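Local coordinates for hypothetical protein (Nostoc punctiforme, PDB 2INB) that is of unproven function but, as a member of the XisH family, probably takes part in site-specific recombination of cyanobacterial nitrogen-fixation genes, at residues G78-I81 with N82-A86. Residues are numbered along the deposited sequence; the frame is centred on the assembly and turned at random.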
loop_
_atom_site.group_PDB
_atom_site.type_symbol
_atom_site.label_atom_id
_atom_site.label_comp_id
_atom_site.label_asym_id
_atom_site.label_seq_id
_atom_site.Cartn_x
_atom_site.Cartn_y
_atom_site.Cartn_z
ATOM N N GLY A 78 -0.219 -0.433 2.096
ATOM C CA GLY A 78 -1.017 0.707 1.565
ATOM C C GLY A 78 -2.245 0.955 2.431
ATOM O O GLY A 78 -2.593 2.113 2.763
ATOM N N GLN A 79 -2.960 -0.124 2.767
ATOM C CA GLN A 79 -4.085 -0.016 3.676
ATOM C C GLN A 79 -3.662 0.593 4.994
ATOM O O GLN A 79 -4.346 1.468 5.573
ATOM C CB GLN A 79 -4.712 -1.406 3.904
ATOM C CG GLN A 79 -5.550 -1.871 2.739
ATOM C CD GLN A 79 -6.066 -3.269 2.864
ATOM O OE1 GLN A 79 -5.534 -4.064 3.630
ATOM N NE2 GLN A 79 -7.006 -3.619 1.985
ATOM N N PHE A 80 -2.538 0.126 5.520
ATOM C CA PHE A 80 -2.076 0.637 6.813
ATOM C C PHE A 80 -1.883 2.168 6.755
ATOM O O PHE A 80 -2.364 2.954 7.606
ATOM C CB PHE A 80 -0.780 -0.048 7.275
ATOM C CG PHE A 80 -0.334 0.433 8.617
ATOM C CD1 PHE A 80 -0.787 -0.176 9.801
ATOM C CD2 PHE A 80 0.546 1.503 8.754
ATOM C CE1 PHE A 80 -0.394 0.288 11.031
ATOM C CE2 PHE A 80 0.925 1.968 10.023
ATOM C CZ PHE A 80 0.455 1.361 11.157
ATOM N N ILE A 81 -1.204 2.610 5.698
ATOM C CA ILE A 81 -0.882 4.040 5.557
ATOM C C ILE A 81 -2.174 4.855 5.432
ATOM O O ILE A 81 -2.356 5.945 6.043
ATOM C CB ILE A 81 0.113 4.240 4.382
ATOM C CG1 ILE A 81 1.490 3.708 4.816
ATOM C CG2 ILE A 81 0.223 5.740 3.948
ATOM C CD1 ILE A 81 2.455 3.541 3.694
ATOM N N ASN A 82 -3.079 4.353 4.587
ATOM C CA ASN A 82 -4.313 5.105 4.356
ATOM C C ASN A 82 -5.228 5.100 5.576
ATOM O O ASN A 82 -5.786 6.163 5.928
ATOM C CB ASN A 82 -5.016 4.572 3.122
ATOM C CG ASN A 82 -4.378 5.030 1.839
ATOM O OD1 ASN A 82 -3.777 6.097 1.778
ATOM N ND2 ASN A 82 -4.553 4.225 0.777
ATOM N N TYR A 83 -5.383 3.935 6.227
ATOM C CA TYR A 83 -6.213 3.910 7.416
ATOM C C TYR A 83 -5.604 4.802 8.505
ATOM O O TYR A 83 -6.331 5.456 9.242
ATOM C CB TYR A 83 -6.415 2.479 7.940
ATOM C CG TYR A 83 -7.154 1.534 7.012
ATOM C CD1 TYR A 83 -8.151 1.979 6.172
ATOM C CD2 TYR A 83 -6.872 0.158 7.059
ATOM C CE1 TYR A 83 -8.832 1.093 5.314
ATOM C CE2 TYR A 83 -7.547 -0.737 6.203
ATOM C CZ TYR A 83 -8.534 -0.252 5.363
ATOM O OH TYR A 83 -9.220 -1.123 4.519
ATOM N N ARG A 84 -4.287 4.785 8.637
ATOM C CA ARG A 84 -3.619 5.572 9.667
ATOM C C ARG A 84 -3.901 7.055 9.397
ATOM O O ARG A 84 -4.231 7.826 10.311
ATOM C CB ARG A 84 -2.141 5.308 9.650
ATOM C CG ARG A 84 -1.434 6.135 10.704
ATOM C CD ARG A 84 0.116 5.836 10.756
ATOM N NE ARG A 84 0.757 6.114 9.487
ATOM C CZ ARG A 84 1.974 5.706 9.172
ATOM N NH1 ARG A 84 2.722 5.120 10.089
ATOM N NH2 ARG A 84 2.444 5.919 7.969
ATOM N N GLY A 85 -3.779 7.475 8.137
ATOM C CA GLY A 85 -4.086 8.882 7.781
ATOM C C GLY A 85 -5.504 9.300 8.057
ATOM O O GLY A 85 -5.759 10.361 8.629
ATOM N N ALA A 86 -6.444 8.425 7.678
ATOM C CA ALA A 86 -7.870 8.657 7.930
ATOM C C ALA A 86 -8.146 8.763 9.420
ATOM O O ALA A 86 -8.806 9.678 9.883
ATOM C CB ALA A 86 -8.712 7.562 7.330
HETATM O O HOH W 1 -0.208 7.358 7.110
#
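Phe80 and Arg84, one helical turn apart, meet ring edge to guanidinium face: CE2 of Phe80 lies over one face of the guanidinium, 3.6 Å from Arg84 NH1, while the two planes stand 74° apart. The first torsion of Arg84 sets CG opposite the backbone N (chi1 179°), and a bend at chi3 (59°) swings the head back along the helix toward the ring. One edge of the guanidinium, in its plane, meets a water that accepts a hydrogen bond from Arg84 NE (2.9 Å) and donates one to Ile81 O (2.8 Å), giving that carbonyl a second partner besides Gly85 N. Arg84 NH1 is hydrogen-bonded to Asn121 O, which further fixes the head's rotation. Gln79 and Tyr83 follow a different pattern, running side by side in the same direction with amide and ring planes 24° apart. CB of Gln79 packs 3.7 Å from Tyr83 CE2, and CA lies over one ring face, offset toward the rim. These i to i+4 pairs ride on helix 69-88, the crossover helix of a beta-alpha-beta unit between strands 54-60 and 94-101, in a family assigned to the PDDEXK nuclease-like clan. Phe80 is turned onto Leu96 and Leu98 of the second strand, whereas OE1 of Gln79 is hydrogen-bonded to Lys61 NZ. Were Tyr83 replaced by an alanine, the aliphatic part of Gln79 would probably lose its flat neighbour, and His74 of the second subunit the ring it meets. Asn82 ND2 hydrogen-bonds ND1 of that same His74, while the backbone N of Asn82 makes the ordinary helical bond to Gly78 O at 2.9 Å.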